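PDB 6XCQ: EreC from Klebsiella pneumoniae, which is an erythromycin esterase that probably hydrolyses the macrolactone ester, giving resistance to macrolide antibiotics. Local coordinates for residues Asn48-Leu53 against Ser392-Thr397; Ala340-His345 against Lys404-Gln409. The protein carries 1 engineered substitution. All blocks are in the same frame, centred on the assembly; numbering follows the deposited sequence. Where two conformers were deposited one is given.

Interaction 1. Residues Asn48-Leu53 against Ser392-Thr397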
# COMPACT_ATOMS: atom_id res chain seq x y z
N ASN A 48 27.76 1.16 -2.13
CA ASN A 48 28.33 -0.01 -2.81
C ASN A 48 27.56 -1.27 -2.49
O ASN A 48 27.53 -2.20 -3.30
CB ASN A 48 29.80 -0.21 -2.43
CG ASN A 48 30.65 0.97 -2.81
OD1 ASN A 48 30.93 1.19 -3.98
ND2 ASN A 48 31.04 1.76 -1.81
N GLU A 49 26.95 -1.33 -1.30
CA GLU A 49 26.24 -2.55 -0.89
C GLU A 49 24.97 -2.79 -1.71
O GLU A 49 24.47 -3.91 -1.72
CB GLU A 49 25.91 -2.48 0.60
CG GLU A 49 27.13 -2.27 1.48
CD GLU A 49 26.81 -2.32 2.98
OE1 GLU A 49 25.75 -1.83 3.41
OE2 GLU A 49 27.63 -2.87 3.73
N PHE A 50 24.47 -1.78 -2.41
CA PHE A 50 23.24 -1.92 -3.19
C PHE A 50 23.51 -2.00 -4.69
O PHE A 50 22.56 -2.03 -5.48
CB PHE A 50 22.29 -0.77 -2.85
CG PHE A 50 22.07 -0.63 -1.36
CD1 PHE A 50 21.18 -1.46 -0.71
CD2 PHE A 50 22.84 0.25 -0.61
CE1 PHE A 50 21.02 -1.39 0.67
CE2 PHE A 50 22.68 0.34 0.76
CZ PHE A 50 21.77 -0.49 1.41
N GLU A 51 24.78 -2.09 -5.10
CA GLU A 51 25.10 -2.14 -6.53
C GLU A 51 24.48 -3.36 -7.19
O GLU A 51 24.23 -3.35 -8.40
CB GLU A 51 26.62 -2.15 -6.75
N ILE A 52 24.24 -4.42 -6.41
CA ILE A 52 23.61 -5.63 -6.92
C ILE A 52 22.24 -5.35 -7.52
O ILE A 52 21.77 -6.11 -8.39
CB ILE A 52 23.56 -6.67 -5.78
CG1 ILE A 52 22.93 -7.98 -6.21
CG2 ILE A 52 22.81 -6.12 -4.59
CD1 ILE A 52 22.79 -8.95 -5.03
N LEU A 53 21.58 -4.27 -7.11
CA LEU A 53 20.25 -3.93 -7.60
C LEU A 53 20.28 -3.06 -8.84
O LEU A 53 19.22 -2.87 -9.47
CB LEU A 53 19.46 -3.18 -6.52
CG LEU A 53 19.30 -3.80 -5.13
CD1 LEU A 53 18.62 -2.81 -4.18
CD2 LEU A 53 18.52 -5.09 -5.21
N SER A 392 22.40 -7.71 7.69
CA SER A 392 21.34 -7.91 6.71
C SER A 392 21.89 -8.40 5.38
O SER A 392 23.09 -8.35 5.11
CB SER A 392 20.55 -6.63 6.46
OG SER A 392 20.07 -6.09 7.66
N CYS A 393 20.98 -8.78 4.50
CA CYS A 393 21.36 -9.44 3.26
C CYS A 393 20.45 -8.98 2.12
O CYS A 393 19.25 -8.77 2.31
CB CYS A 393 21.29 -10.96 3.43
SG CYS A 393 21.78 -11.89 1.96
N LEU A 394 21.03 -8.87 0.93
CA LEU A 394 20.29 -8.53 -0.28
C LEU A 394 20.61 -9.55 -1.36
O LEU A 394 21.79 -9.79 -1.65
CB LEU A 394 20.67 -7.12 -0.74
CG LEU A 394 20.07 -6.49 -1.99
CD1 LEU A 394 18.56 -6.49 -1.91
CD2 LEU A 394 20.60 -5.07 -2.08
N THR A 395 19.57 -10.16 -1.95
CA THR A 395 19.74 -11.24 -2.91
C THR A 395 18.78 -11.06 -4.08
O THR A 395 17.64 -10.63 -3.90
CB THR A 395 19.54 -12.63 -2.26
OG1 THR A 395 19.94 -13.65 -3.19
CG2 THR A 395 18.09 -12.88 -1.89
N LEU A 396 19.27 -11.36 -5.28
CA LEU A 396 18.38 -11.51 -6.42
C LEU A 396 17.71 -12.88 -6.35
O LEU A 396 18.12 -13.76 -5.60
CB LEU A 396 19.14 -11.36 -7.74
CG LEU A 396 20.06 -10.14 -7.81
CD1 LEU A 396 20.87 -10.19 -9.10
CD2 LEU A 396 19.28 -8.82 -7.72
N THR A 397 16.64 -13.04 -7.12
CA THR A 397 15.89 -14.29 -7.08
C THR A 397 16.06 -15.13 -8.33
O THR A 397 15.53 -16.25 -8.38
CB THR A 397 14.39 -14.00 -6.89
OG1 THR A 397 13.95 -13.14 -7.95
CG2 THR A 397 14.15 -13.35 -5.55
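Leu-394 sets its CG trans to the backbone N (chi1 179°), and Ile-52 does the same with its CG1 (chi1 -180°); the two side chains, each pointing at the opposite segment, thereby slide past one another in opposite directions. In the conformer described here, one of two deposited, CD2 of Leu-394 touches Ile-52, Leu-53 and Phe-50. It lies 3.5 Å from CG2 of Ile-52. CG of Leu-53 is 3.6 Å from the same CD2. CD1 of Phe-50 stands 3.9 Å from CD2 of Leu-394, which meets the ring obliquely while the two side chains cross at about a right angle. The other methyl of Leu-394, CD1, rests against CD2 of Leu-53 at 3.6 Å. The extended chain of Ile-52 carries its CD1 along strand 392-396, to 3.6 Å from the carbonyl O of Leu-394. Its CG1 runs beside Leu-396, 3.9 Å from that residue's CG, and CD2 of Leu-396 reaches the carbonyl O of Ile-52 at 3.7 Å.

Residues 48-50 belong to a 3-10 segment in the loop between strand 33-36 and helix 54-57, and segment 48-53 covers one face of the mixed central sheet near its outermost strand 33-36. Strand 392-396 is second in that sheet. Phe-50 and Leu-53 also touch Leu-82 and Tyr-85 of helix 73-90. Glu-49 turns its carboxylate to Thr-36, Thr-38 and the N of Arg-37, and the disulfide of Cys-393 with Cys-387 ties the strand to helix 379-387.

The contact is one of shape and van der Waals packing, mainly between aliphatic side chains, with two carbonyl oxygens against methyl groups and no polar pair bonded across, while the backbones of Ser-392, Cys-393, Thr-395 and Leu-396 bond to the neighbouring strands.

Interaction 2. Residues Ala340-His345 against Lys404-Gln409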
# COMPACT_ATOMS: atom_id res chain seq x y z
N ALA A 340 9.74 -5.64 -7.93
CA ALA A 340 9.23 -5.88 -6.58
C ALA A 340 10.35 -6.41 -5.69
O ALA A 340 10.93 -7.46 -5.98
CB ALA A 340 8.07 -6.88 -6.60
N ILE A 341 10.62 -5.72 -4.59
CA ILE A 341 11.63 -6.16 -3.63
C ILE A 341 10.90 -6.55 -2.35
O ILE A 341 10.32 -5.70 -1.66
CB ILE A 341 12.68 -5.07 -3.38
CG1 ILE A 341 13.20 -4.52 -4.72
CG2 ILE A 341 13.81 -5.64 -2.52
CD1 ILE A 341 14.28 -3.47 -4.60
N ALA A 342 10.88 -7.85 -2.05
CA ALA A 342 10.33 -8.34 -0.79
C ALA A 342 11.30 -8.09 0.36
O ALA A 342 12.52 -8.12 0.17
CB ALA A 342 10.02 -9.82 -0.88
N PHE A 343 10.75 -7.84 1.55
CA PHE A 343 11.53 -7.71 2.79
C PHE A 343 11.14 -8.85 3.71
O PHE A 343 9.95 -9.05 3.97
CB PHE A 343 11.24 -6.40 3.53
CG PHE A 343 11.83 -5.17 2.92
CD1 PHE A 343 12.08 -5.08 1.55
CD2 PHE A 343 12.05 -4.05 3.71
CE1 PHE A 343 12.59 -3.90 0.99
CE2 PHE A 343 12.56 -2.88 3.15
CZ PHE A 343 12.83 -2.81 1.79
N THR A 344 12.12 -9.57 4.25
CA THR A 344 11.82 -10.58 5.25
C THR A 344 12.85 -10.48 6.38
O THR A 344 13.63 -9.53 6.44
CB THR A 344 11.72 -11.97 4.61
OG1 THR A 344 11.18 -12.88 5.59
CG2 THR A 344 13.08 -12.46 4.12
N HIS A 345 12.84 -11.45 7.29
CA HIS A 345 13.66 -11.31 8.50
C HIS A 345 13.93 -12.67 9.11
O HIS A 345 13.23 -13.66 8.84
CB HIS A 345 12.97 -10.42 9.54
CG HIS A 345 11.75 -11.05 10.14
ND1 HIS A 345 11.80 -11.82 11.29
CD2 HIS A 345 10.46 -11.07 9.72
CE1 HIS A 345 10.59 -12.27 11.56
NE2 HIS A 345 9.76 -11.83 10.62
N LYS A 404 11.27 -21.94 -1.71
CA LYS A 404 9.93 -21.87 -2.28
C LYS A 404 8.94 -21.17 -1.37
O LYS A 404 7.82 -20.88 -1.81
CB LYS A 404 9.41 -23.28 -2.58
CG LYS A 404 9.91 -23.83 -3.90
CD LYS A 404 9.51 -25.29 -4.05
CE LYS A 404 9.91 -25.81 -5.43
NZ LYS A 404 11.39 -25.90 -5.53
N ARG A 405 9.30 -20.90 -0.12
CA ARG A 405 8.40 -20.23 0.80
C ARG A 405 9.13 -19.08 1.48
O ARG A 405 10.36 -19.07 1.57
CB ARG A 405 7.81 -21.22 1.84
CG ARG A 405 8.80 -21.99 2.69
CD ARG A 405 8.10 -23.14 3.43
NE ARG A 405 8.09 -24.38 2.65
CZ ARG A 405 7.02 -24.90 2.07
NH1 ARG A 405 5.84 -24.30 2.18
NH2 ARG A 405 7.12 -26.02 1.37
N MET A 406 8.35 -18.08 1.92
CA MET A 406 8.90 -16.91 2.60
C MET A 406 7.94 -16.48 3.69
O MET A 406 6.72 -16.59 3.53
CB MET A 406 9.16 -15.76 1.61
CG MET A 406 9.83 -14.53 2.24
SD MET A 406 10.55 -13.45 0.97
CE MET A 406 9.12 -13.21 -0.09
N ARG A 407 8.49 -15.97 4.79
CA ARG A 407 7.64 -15.53 5.89
C ARG A 407 6.71 -14.41 5.43
O ARG A 407 7.06 -13.58 4.59
CB ARG A 407 8.50 -15.05 7.06
CG ARG A 407 9.29 -16.20 7.72
CD ARG A 407 10.27 -15.68 8.73
NE ARG A 407 10.47 -16.63 9.82
CZ ARG A 407 11.29 -16.42 10.84
NH1 ARG A 407 12.01 -15.31 10.91
NH2 ARG A 407 11.36 -17.33 11.81
N SER A 408 5.51 -14.40 5.99
CA SER A 408 4.57 -13.32 5.72
C SER A 408 3.69 -13.23 6.96
O SER A 408 3.02 -14.21 7.31
CB SER A 408 3.76 -13.62 4.46
OG SER A 408 2.72 -12.69 4.25
N GLN A 409 3.74 -12.10 7.65
CA GLN A 409 3.13 -11.97 8.99
C GLN A 409 3.73 -13.07 9.87
O GLN A 409 4.94 -13.33 9.78
CB GLN A 409 1.61 -11.98 8.90
CG GLN A 409 1.01 -10.79 8.13
CD GLN A 409 1.41 -9.45 8.71
OE1 GLN A 409 1.94 -8.61 8.00
NE2 GLN A 409 1.12 -9.23 10.01
O HOH W 1 8.62 -11.89 6.39
O HOH W 2 7.36 -12.01 9.04
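Strand 338-345 of the central mixed sheet meets the two-stranded antiparallel sheet of 405-408 and 411-414 here; residues 340-345 and 405-408 pass at 79°, their axes 7.2 Å apart. At one end, CE of Met-406 sits 3.6 Å from CB of Ala-342; the chain's bend at chi3 swings this methyl there, while CG lies 4.0 Å from CB of Thr-344. Phe-421 touches both Ala-342 and Met-406.

Because the strands cross steeply, side chains and water, instead of paired backbones, join the sheets. NH1 of Arg-407 gives a hydrogen bond to the carbonyl O of His-345 (2.9 Å, N-H...O 137°), approaching from above the carbonyl plane. The same nitrogen passes 3.4 Å from CE1 of His-345, the guanidinium and ring planes 39° apart, and also bonds to Gly-347 O; NH2 holds Asp-372 O. OE2 of Glu-380 bonds both OG1 of Thr-344 and N of Arg-407, bracing both strands. One water donates to OG1 of Thr-344 and, weakly, to Arg-407 O. ND1 of His-345 bonds to Gly-347 N. A second water, in the plane of the His-345 ring, joins NE2 to Gln-409 O, each 2.9 Å from it, and donates to the latter.

Overall arrangement
Both contacts are buried and reach the same central sheet, their centres 15 Å apart and their nearest atoms about 4 Å apart without touching. Interaction 1, centred about 23 Å from the centre of the chain, lies farther out than interaction 2, beside an outermost strand, where a loop packs on strand 392-396 mainly by aliphatic side chains, without a hydrogen bond between the segments. Interaction 2 holds the more interior strand 338-345 to the small sheet and mixes a methionine contact with an arginine-carbonyl bond and bridging waters. Strand 423-427 separates the two strands within the central sheet and bonds to both. Strands 392-396 and 405-408 follow each other in sequence, while the segments of the two contacts alternate along the chain.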